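Local coordinates for titin (Homo sapiens, PDB 5JDD), which serves as a giant structural protein of muscle, here seen as a tandem of three I-band immunoglobulin domains that probably acts as an elastic spring element, at residues P103-V114 against K143-T152; T176-K185 against F197-I206. All blocks are in the same frame, centred on the assembly; numbering follows the deposited sequence.

Interaction 1 of 2, residues P103-V114 against K143-T152; sequences PETKTASFECEV and KLHQLIIMNT
From A108 to V114 the chain runs antiparallel to L144-I149, the two strand axes coming within 4.7 Å at 168°. Paired backbone bonds join A108 with I149, F110 with L147 and C112 with H145, and V114 N to K143 O continues the ladder at one end. At the other end the type II turn P103-K106 docks on T152: T105 N donates to T152 O at 2.7 Å, while K106 O is gripped from opposite faces of its plane by T152 N and by T152 OG1, the latter at 2.9 Å. The hydroxyl reaches it because chi1 of T152 (56°) sets OG1 between backbone N and carbonyl carbon. These are the B and E strands of an immunoglobulin I-set domain, flanked by strands 93-95 and 136-141. On the face bearing F110, directed into the sandwich, I149 CD1 meets the F110 ring edge 4.2 Å from CE2, and V114 CG2 the edge of the H145 imidazole, 3.7 Å from CD2; Y160 and F162 meet these rings from strand 158-164. The other face carries E111 and Q146 side by side, CG to CG 3.8 Å, their carboxylate and amide planes 62° apart. L144 CD1 lies against E113 CG at 3.8 Å, while the E113 carboxylate forms a salt bridge with K95. T107 and I148 press their CG2 methyls tightly together at 3.5 Å.

Interaction 2 of 2, residues T176-K185 against F197-I206; sequences TPIMITSMLK and FEVTVNYEGI
With chi1 at 61°, N202 holds its amide between its own backbone N and carbonyl carbon, which brings OD1 within 2.9 Å of M179 N; the bond is nearly straight at hydrogen (173°), although the donor stands above the amide plane. A weak return bond runs from N202 N to M179 O. T181 also has OG1 between backbone N and carbonyl carbon (chi1 65°), placing it 3.4 Å from T200 CG2. Both T181 N and S182 N donate to T200 O, at 2.8 Å and 3.2 Å, from the same face of its plane, and T200 N answers to a lone pair of S182 O: a classic beta bulge, which shifts the register by one residue between the pairs I180-V201 and S182-T200. Beyond it, L184 lays CG against V199 CG1 at 3.5 Å and CD2 over F197 CB. At the other end I178 CD1 touches I206 CG2 at 3.7 Å. Several waters bridge the segments: one joins P177 O to Y203 OH, another T176 OG1 to Y203 OH, and a third holds S182 OG, M183 O and E198 O. The edge strand 180-182 thus borders 195-201, itself hydrogen-bonded to strand 231-236 in the same four-stranded sheet of the third immunoglobulin domain; I178 and V199 face strand 245-251 of the opposing sheet, and L184 reaches A258 of strand 254-263.

In the fold
Interactions 1 and 2 follow one another along the chain, in two successive immunoglobulin I-set domains, with their centres about 24 Å apart. Interaction 1 pairs the first inner strand of its sheet with the other inner strand, whereas interaction 2 pairs the corresponding first inner strand with the edge strand. They meet at the domain junction. E104 N probably bonds T176 O at 2.9 Å within the middle domain, while E104 OE1 probably accepts from I178 N, at 2.9 Å, where the chain passes into the next. T105 OG1, 3.4 Å from I206 CA, accepts a hydrogen bond from S207 N, and K106 NZ donates to E204 O. The turn 103-106 thus lies against both the linker at I178 and the 203-207 loop of the next domain.

Interaction 1 of 2, residues P103-V114 against K143-T152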
loop_
_atom_site.group_PDB
_atom_site.type_symbol
_atom_site.label_atom_id
_atom_site.label_comp_id
_atom_site.label_asym_id
_atom_site.label_seq_id
_atom_site.Cartn_x
_atom_site.Cartn_y
_atom_site.Cartn_z
ATOM N N PRO A 103 5.771 5.201 -16.361
ATOM C CA PRO A 103 5.924 6.472 -17.080
ATOM C C PRO A 103 5.211 7.607 -16.362
ATOM O O PRO A 103 4.115 7.391 -15.808
ATOM C CB PRO A 103 5.239 6.205 -18.425
ATOM C CG PRO A 103 5.324 4.718 -18.591
ATOM C CD PRO A 103 5.184 4.145 -17.203
ATOM N N GLU A 104 5.807 8.795 -16.397
ATOM C CA GLU A 104 5.161 9.964 -15.814
ATOM C C GLU A 104 3.756 10.136 -16.380
ATOM O O GLU A 104 3.493 9.811 -17.547
ATOM C CB GLU A 104 6.002 11.229 -16.007
ATOM C CG GLU A 104 6.322 11.521 -17.445
ATOM C CD GLU A 104 7.201 12.757 -17.639
ATOM O OE1 GLU A 104 7.796 12.878 -18.724
ATOM O OE2 GLU A 104 7.285 13.620 -16.731
ATOM N N THR A 105 2.873 10.643 -15.514
ATOM C CA THR A 105 1.422 10.811 -15.730
ATOM C C THR A 105 0.587 9.542 -15.529
ATOM O O THR A 105 -0.638 9.618 -15.378
ATOM C CB THR A 105 1.024 11.490 -17.081
ATOM O OG1 THR A 105 1.078 10.533 -18.149
ATOM C CG2 THR A 105 1.908 12.709 -17.387
ATOM N N LYS A 106 1.231 8.379 -15.513
ATOM C CA LYS A 106 0.478 7.141 -15.330
ATOM C C LYS A 106 0.393 6.743 -13.857
ATOM O O LYS A 106 1.043 7.337 -13.003
ATOM C CB LYS A 106 1.061 6.013 -16.192
ATOM C CG LYS A 106 0.976 6.320 -17.693
ATOM C CD LYS A 106 1.422 5.133 -18.538
ATOM C CE LYS A 106 0.409 3.996 -18.478
ATOM N NZ LYS A 106 0.823 2.862 -19.378
ATOM N N THR A 107 -0.422 5.738 -13.569
ATOM C CA THR A 107 -0.679 5.317 -12.203
ATOM C C THR A 107 0.301 4.228 -11.782
ATOM O O THR A 107 0.587 3.310 -12.559
ATOM C CB THR A 107 -2.109 4.770 -12.091
ATOM O OG1 THR A 107 -3.039 5.806 -12.449
ATOM C CG2 THR A 107 -2.403 4.283 -10.684
ATOM N N ALA A 108 0.822 4.341 -10.560
ATOM C CA ALA A 108 1.702 3.325 -9.994
ATOM C C ALA A 108 0.971 2.631 -8.863
ATOM O O ALA A 108 0.165 3.235 -8.165
ATOM C CB ALA A 108 2.980 3.952 -9.461
ATOM N N SER A 109 1.257 1.356 -8.662
ATOM C CA SER A 109 0.668 0.672 -7.529
ATOM C C SER A 109 1.634 -0.283 -6.846
ATOM O O SER A 109 2.492 -0.914 -7.468
ATOM C CB SER A 109 -0.626 -0.034 -7.922
ATOM O OG SER A 109 -0.393 -1.053 -8.863
ATOM N N PHE A 110 1.505 -0.329 -5.525
ATOM C CA PHE A 110 2.252 -1.269 -4.700
ATOM C C PHE A 110 1.271 -2.123 -3.937
ATOM O O PHE A 110 0.220 -1.638 -3.515
ATOM C CB PHE A 110 3.129 -0.531 -3.679
ATOM C CG PHE A 110 4.288 0.186 -4.291
ATOM C CD1 PHE A 110 5.432 -0.512 -4.660
ATOM C CD2 PHE A 110 4.236 1.552 -4.506
ATOM C CE1 PHE A 110 6.509 0.143 -5.247
ATOM C CE2 PHE A 110 5.307 2.222 -5.092
ATOM C CZ PHE A 110 6.447 1.519 -5.463
ATOM N N GLU A 111 1.609 -3.392 -3.737
ATOM C CA GLU A 111 0.779 -4.261 -2.921
ATOM C C GLU A 111 1.634 -5.189 -2.097
ATOM O O GLU A 111 2.648 -5.701 -2.568
ATOM C CB GLU A 111 -0.128 -5.143 -3.778
ATOM C CG GLU A 111 -1.008 -4.450 -4.776
ATOM C CD GLU A 111 -1.540 -5.434 -5.792
ATOM O OE1 GLU A 111 -1.903 -6.560 -5.385
ATOM O OE2 GLU A 111 -1.569 -5.091 -6.993
ATOM N N CYS A 112 1.181 -5.452 -0.882
ATOM C CA CYS A 112 1.752 -6.537 -0.102
ATOM C C CYS A 112 0.637 -7.338 0.546
ATOM O O CYS A 112 -0.528 -6.923 0.536
ATOM C CB CYS A 112 2.721 -6.008 0.963
ATOM S SG CYS A 112 1.959 -5.023 2.295
ATOM N N GLU A 113 0.989 -8.481 1.121
ATOM C CA GLU A 113 0.031 -9.280 1.873
ATOM C C GLU A 113 0.596 -9.483 3.261
ATOM O O GLU A 113 1.815 -9.608 3.425
ATOM C CB GLU A 113 -0.274 -10.614 1.173
ATOM C CG GLU A 113 -0.991 -10.407 -0.170
ATOM C CD GLU A 113 -1.218 -11.670 -0.997
ATOM O OE1 GLU A 113 -1.161 -12.801 -0.461
ATOM O OE2 GLU A 113 -1.474 -11.514 -2.213
ATOM N N VAL A 114 -0.289 -9.457 4.249
ATOM C CA VAL A 114 0.090 -9.583 5.641
ATOM C C VAL A 114 -0.546 -10.826 6.269
ATOM O O VAL A 114 -1.432 -11.453 5.688
ATOM C CB VAL A 114 -0.254 -8.296 6.444
ATOM C CG1 VAL A 114 0.440 -7.078 5.822
ATOM C CG2 VAL A 114 -1.761 -8.084 6.504
ATOM N N LYS A 143 -6.360 -9.395 3.831
ATOM C CA LYS A 143 -4.942 -9.417 4.176
ATOM C C LYS A 143 -4.088 -8.715 3.124
ATOM O O LYS A 143 -2.870 -8.654 3.271
ATOM C CB LYS A 143 -4.457 -10.854 4.374
ATOM C CG LYS A 143 -5.133 -11.582 5.509
ATOM C CD LYS A 143 -5.258 -13.051 5.119
ATOM C CE LYS A 143 -4.609 -13.966 6.104
ATOM N NZ LYS A 143 -4.716 -15.382 5.623
ATOM N N LEU A 144 -4.723 -8.202 2.074
ATOM C CA LEU A 144 -4.023 -7.491 1.003
ATOM C C LEU A 144 -4.031 -5.989 1.264
ATOM O O LEU A 144 -5.072 -5.397 1.543
ATOM C CB LEU A 144 -4.673 -7.783 -0.356
ATOM C CG LEU A 144 -4.118 -7.066 -1.594
ATOM C CD1 LEU A 144 -2.791 -7.648 -2.012
ATOM C CD2 LEU A 144 -5.104 -7.133 -2.758
ATOM N N HIS A 145 -2.866 -5.368 1.156
ATOM C CA HIS A 145 -2.744 -3.929 1.339
ATOM C C HIS A 145 -2.170 -3.300 0.093
ATOM O O HIS A 145 -1.170 -3.771 -0.441
ATOM C CB HIS A 145 -1.859 -3.624 2.545
ATOM C CG HIS A 145 -2.536 -3.898 3.847
ATOM N ND1 HIS A 145 -3.177 -2.917 4.571
ATOM C CD2 HIS A 145 -2.729 -5.058 4.526
ATOM C CE1 HIS A 145 -3.713 -3.455 5.653
ATOM N NE2 HIS A 145 -3.449 -4.751 5.649
ATOM N N GLN A 146 -2.807 -2.226 -0.366
ATOM C CA GLN A 146 -2.409 -1.588 -1.612
ATOM C C GLN A 146 -2.253 -0.075 -1.471
ATOM O O GLN A 146 -3.021 0.585 -0.761
ATOM C CB GLN A 146 -3.430 -1.918 -2.709
ATOM C CG GLN A 146 -3.076 -1.385 -4.083
ATOM C CD GLN A 146 -4.136 -1.711 -5.117
ATOM O OE1 GLN A 146 -5.318 -1.842 -4.793
ATOM N NE2 GLN A 146 -3.718 -1.845 -6.367
ATOM N N LEU A 147 -1.249 0.457 -2.166
ATOM C CA LEU A 147 -1.033 1.896 -2.301
ATOM C C LEU A 147 -1.075 2.213 -3.782
ATOM O O LEU A 147 -0.297 1.667 -4.568
ATOM C CB LEU A 147 0.324 2.308 -1.728
ATOM C CG LEU A 147 0.715 3.782 -1.937
ATOM C CD1 LEU A 147 -0.211 4.688 -1.142
ATOM C CD2 LEU A 147 2.154 4.031 -1.517
ATOM N N ILE A 148 -2.009 3.074 -4.172
ATOM C CA ILE A 148 -2.122 3.501 -5.560
ATOM C C ILE A 148 -1.718 4.969 -5.662
ATOM O O ILE A 148 -2.233 5.818 -4.923
ATOM C CB ILE A 148 -3.540 3.294 -6.080
ATOM C CG1 ILE A 148 -3.890 1.805 -6.018
ATOM C CG2 ILE A 148 -3.676 3.809 -7.502
ATOM C CD1 ILE A 148 -5.367 1.533 -5.932
ATOM N N ILE A 149 -0.758 5.246 -6.540
ATOM C CA ILE A 149 -0.231 6.599 -6.711
ATOM C C ILE A 149 -0.658 7.132 -8.064
ATOM O O ILE A 149 -0.228 6.634 -9.105
ATOM C CB ILE A 149 1.305 6.624 -6.596
ATOM C CG1 ILE A 149 1.751 5.982 -5.282
ATOM C CG2 ILE A 149 1.830 8.052 -6.659
ATOM C CD1 ILE A 149 3.252 5.839 -5.165
ATOM N N MET A 150 -1.507 8.154 -8.045
ATOM C CA MET A 150 -2.064 8.706 -9.276
ATOM C C MET A 150 -1.168 9.761 -9.902
ATOM O O MET A 150 -0.413 10.437 -9.208
ATOM C CB MET A 150 -3.425 9.354 -8.994
ATOM C CG MET A 150 -4.429 8.488 -8.261
ATOM S SD MET A 150 -4.840 6.999 -9.172
ATOM C CE MET A 150 -5.479 7.701 -10.692
ATOM N N ASN A 151 -1.267 9.889 -11.221
ATOM C CA ASN A 151 -0.635 10.985 -11.957
ATOM C C ASN A 151 0.825 11.180 -11.566
ATOM O O ASN A 151 1.226 12.253 -11.107
ATOM C CB ASN A 151 -1.421 12.286 -11.755
ATOM C CG ASN A 151 -0.947 13.402 -12.671
ATOM O OD1 ASN A 151 -0.370 13.150 -13.733
ATOM N ND2 ASN A 151 -1.177 14.643 -12.256
ATOM N N THR A 152 1.622 10.134 -11.747
ATOM C CA THR A 152 3.001 10.164 -11.266
ATOM C C THR A 152 3.845 11.247 -11.920
ATOM O O THR A 152 3.658 11.612 -13.091
ATOM C CB THR A 152 3.721 8.818 -11.434
ATOM O OG1 THR A 152 3.676 8.417 -12.810
ATOM C CG2 THR A 152 3.078 7.747 -10.542
HETATM O O HOH W 1 -2.713 8.504 -13.174
HETATM O O HOH W 2 -2.331 11.793 -15.378
#

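Interaction 2 of 2, residues T176-K185 against F197-I206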
loop_
_atom_site.group_PDB
_atom_site.type_symbol
_atom_site.label_atom_id
_atom_site.label_comp_id
_atom_site.label_asym_id
_atom_site.label_seq_id
_atom_site.Cartn_x
_atom_site.Cartn_y
_atom_site.Cartn_z
ATOM N N THR A 176 9.471 7.314 -15.021
ATOM C CA THR A 176 10.293 7.444 -16.219
ATOM C C THR A 176 9.771 8.516 -17.171
ATOM O O THR A 176 8.568 8.794 -17.219
ATOM C CB THR A 176 10.412 6.090 -16.943
ATOM O OG1 THR A 176 9.103 5.579 -17.198
ATOM C CG2 THR A 176 11.186 5.091 -16.086
ATOM N N PRO A 177 10.673 9.141 -17.933
ATOM C CA PRO A 177 10.286 10.302 -18.741
ATOM C C PRO A 177 9.578 9.934 -20.035
ATOM O O PRO A 177 9.996 8.998 -20.725
ATOM C CB PRO A 177 11.630 10.970 -19.054
ATOM C CG PRO A 177 12.614 9.841 -19.025
ATOM C CD PRO A 177 12.134 8.937 -17.916
ATOM N N ILE A 178 8.507 10.652 -20.362
ATOM C CA ILE A 178 7.916 10.506 -21.683
ATOM C C ILE A 178 8.896 11.017 -22.730
ATOM O O ILE A 178 9.561 12.037 -22.537
ATOM C CB ILE A 178 6.581 11.253 -21.785
ATOM C CG1 ILE A 178 5.560 10.576 -20.868
ATOM C CG2 ILE A 178 6.072 11.286 -23.251
ATOM C CD1 ILE A 178 4.377 11.436 -20.546
ATOM N N MET A 179 9.017 10.280 -23.826
ATOM C CA MET A 179 9.833 10.730 -24.939
ATOM C C MET A 179 9.009 10.830 -26.198
ATOM O O MET A 179 8.093 10.032 -26.436
ATOM C CB MET A 179 11.028 9.805 -25.129
ATOM C CG MET A 179 11.896 9.741 -23.894
ATOM S SD MET A 179 13.424 8.844 -24.203
ATOM C CE MET A 179 14.202 8.955 -22.592
ATOM N N ILE A 180 9.325 11.837 -26.997
ATOM C CA ILE A 180 8.639 12.033 -28.256
ATOM C C ILE A 180 9.481 11.394 -29.359
ATOM O O ILE A 180 10.650 11.747 -29.573
ATOM C CB ILE A 180 8.355 13.517 -28.490
ATOM C CG1 ILE A 180 7.293 14.002 -27.488
ATOM C CG2 ILE A 180 7.864 13.740 -29.921
ATOM C CD1 ILE A 180 7.163 15.513 -27.383
ATOM N N THR A 181 8.898 10.395 -30.012
ATOM C CA THR A 181 9.633 9.614 -30.995
ATOM C C THR A 181 9.411 10.118 -32.419
ATOM O O THR A 181 10.226 9.859 -33.304
ATOM C CB THR A 181 9.317 8.118 -30.872
ATOM O OG1 THR A 181 7.940 7.881 -31.189
ATOM C CG2 THR A 181 9.580 7.648 -29.445
ATOM N N SER A 182 8.306 10.828 -32.637
ATOM C CA SER A 182 8.097 11.562 -33.881
ATOM C C SER A 182 7.564 12.932 -33.521
ATOM O O SER A 182 6.441 13.058 -33.023
ATOM C CB SER A 182 7.100 10.840 -34.783
ATOM O OG SER A 182 7.096 11.423 -36.076
ATOM N N MET A 183 8.370 13.958 -33.770
ATOM C CA MET A 183 8.022 15.318 -33.382
ATOM C C MET A 183 7.030 15.967 -34.340
ATOM O O MET A 183 6.827 15.494 -35.466
ATOM C CB MET A 183 9.282 16.178 -33.306
ATOM C CG MET A 183 10.216 15.782 -32.187
ATOM S SD MET A 183 11.869 16.454 -32.408
ATOM C CE MET A 183 12.647 15.885 -30.897
ATOM N N LEU A 184 6.411 17.054 -33.886
ATOM C CA LEU A 184 5.540 17.857 -34.743
ATOM C C LEU A 184 6.337 18.425 -35.904
ATOM O O LEU A 184 7.512 18.798 -35.755
ATOM C CB LEU A 184 4.961 19.039 -33.965
ATOM C CG LEU A 184 3.859 18.747 -32.957
ATOM C CD1 LEU A 184 3.414 20.033 -32.251
ATOM C CD2 LEU A 184 2.674 18.096 -33.664
ATOM N N LYS A 185 5.704 18.480 -37.068
ATOM C CA LYS A 185 6.263 19.207 -38.200
ATOM C C LYS A 185 5.377 20.387 -38.551
ATOM O O LYS A 185 4.157 20.358 -38.313
ATOM C CB LYS A 185 6.423 18.294 -39.416
ATOM C CG LYS A 185 5.135 17.662 -39.901
ATOM C CD LYS A 185 5.408 16.742 -41.091
ATOM C CE LYS A 185 4.140 16.058 -41.579
ATOM N NZ LYS A 185 4.338 15.527 -42.961
ATOM N N PHE A 197 -2.019 18.060 -37.048
ATOM C CA PHE A 197 -0.714 17.894 -36.412
ATOM C C PHE A 197 -0.676 16.515 -35.770
ATOM O O PHE A 197 -1.695 16.059 -35.251
ATOM C CB PHE A 197 -0.511 18.934 -35.308
ATOM C CG PHE A 197 -0.144 20.311 -35.803
ATOM C CD1 PHE A 197 1.135 20.571 -36.279
ATOM C CD2 PHE A 197 -1.066 21.351 -35.759
ATOM C CE1 PHE A 197 1.485 21.836 -36.725
ATOM C CE2 PHE A 197 -0.726 22.620 -36.202
ATOM C CZ PHE A 197 0.553 22.865 -36.677
ATOM N N GLU A 198 0.477 15.853 -35.798
ATOM C CA GLU A 198 0.630 14.523 -35.192
ATOM C C GLU A 198 1.969 14.382 -34.474
ATOM O O GLU A 198 2.999 14.835 -34.979
ATOM C CB GLU A 198 0.545 13.429 -36.260
ATOM C CG GLU A 198 -0.721 13.427 -37.093
ATOM C CD GLU A 198 -0.723 12.329 -38.140
ATOM O OE1 GLU A 198 -1.115 11.191 -37.806
ATOM O OE2 GLU A 198 -0.328 12.604 -39.295
ATOM N N VAL A 199 1.933 13.764 -33.294
ATOM C CA VAL A 199 3.151 13.387 -32.582
ATOM C C VAL A 199 3.052 11.934 -32.194
ATOM O O VAL A 199 1.960 11.398 -32.027
ATOM C CB VAL A 199 3.361 14.154 -31.261
ATOM C CG1 VAL A 199 3.787 15.556 -31.518
ATOM C CG2 VAL A 199 2.102 14.116 -30.408
ATOM N N THR A 200 4.199 11.283 -32.074
ATOM C CA THR A 200 4.223 9.921 -31.559
ATOM C C THR A 200 5.075 9.920 -30.306
ATOM O O THR A 200 6.118 10.583 -30.261
ATOM C CB THR A 200 4.766 8.921 -32.592
ATOM O OG1 THR A 200 3.986 9.025 -33.792
ATOM C CG2 THR A 200 4.670 7.498 -32.053
ATOM N N VAL A 201 4.603 9.228 -29.275
ATOM C CA VAL A 201 5.329 9.124 -28.003
ATOM C C VAL A 201 5.735 7.681 -27.738
ATOM O O VAL A 201 5.337 6.772 -28.471
ATOM C CB VAL A 201 4.502 9.653 -26.816
ATOM C CG1 VAL A 201 4.229 11.150 -26.978
ATOM C CG2 VAL A 201 3.184 8.885 -26.684
ATOM N N ASN A 202 6.525 7.457 -26.691
ATOM C CA ASN A 202 7.020 6.111 -26.405
ATOM C C ASN A 202 6.135 5.231 -25.514
ATOM O O ASN A 202 6.354 4.023 -25.430
ATOM C CB ASN A 202 8.456 6.162 -25.855
ATOM C CG ASN A 202 8.578 6.952 -24.552
ATOM O OD1 ASN A 202 7.722 7.770 -24.209
ATOM N ND2 ASN A 202 9.673 6.721 -23.834
ATOM N N TYR A 203 5.150 5.824 -24.845
ATOM C CA TYR A 203 4.306 5.078 -23.916
ATOM C C TYR A 203 2.828 5.295 -24.177
ATOM O O TYR A 203 2.389 6.409 -24.470
ATOM C CB TYR A 203 4.589 5.489 -22.467
ATOM C CG TYR A 203 5.995 5.261 -21.965
ATOM C CD1 TYR A 203 6.535 3.978 -21.906
ATOM C CD2 TYR A 203 6.759 6.315 -21.490
ATOM C CE1 TYR A 203 7.824 3.759 -21.416
ATOM C CE2 TYR A 203 8.042 6.113 -20.996
ATOM C CZ TYR A 203 8.573 4.834 -20.967
ATOM O OH TYR A 203 9.848 4.625 -20.476
ATOM N N GLU A 204 2.053 4.224 -24.031
ATOM C CA GLU A 204 0.609 4.313 -24.146
ATOM C C GLU A 204 0.027 4.820 -22.832
ATOM O O GLU A 204 0.598 4.569 -21.762
ATOM C CB GLU A 204 0.044 2.928 -24.464
ATOM C CG GLU A 204 -1.422 2.913 -24.808
ATOM C CD GLU A 204 -1.816 1.680 -25.590
ATOM O OE1 GLU A 204 -1.738 0.567 -25.023
ATOM O OE2 GLU A 204 -2.200 1.828 -26.771
ATOM N N GLY A 205 -1.088 5.543 -22.913
ATOM C CA GLY A 205 -1.869 5.869 -21.731
ATOM C C GLY A 205 -1.395 7.098 -20.987
ATOM O O GLY A 205 -1.768 7.323 -19.840
ATOM N N ILE A 206 -0.573 7.911 -21.633
ATOM C CA ILE A 206 -0.091 9.111 -20.970
ATOM C C ILE A 206 -1.096 10.253 -21.093
ATOM O O ILE A 206 -1.976 10.228 -21.958
ATOM C CB ILE A 206 1.312 9.495 -21.468
ATOM C CG1 ILE A 206 1.350 9.559 -22.991
ATOM C CG2 ILE A 206 2.310 8.442 -21.015
ATOM C CD1 ILE A 206 0.998 10.900 -23.570
HETATM O O HOH W 3 9.386 3.085 -18.349
HETATM O O HOH W 4 11.389 6.728 -20.668
HETATM O O HOH W 5 6.822 5.384 -30.282
HETATM O O HOH W 6 5.149 13.260 -36.260
HETATM O O HOH W 7 2.876 17.153 -37.231
#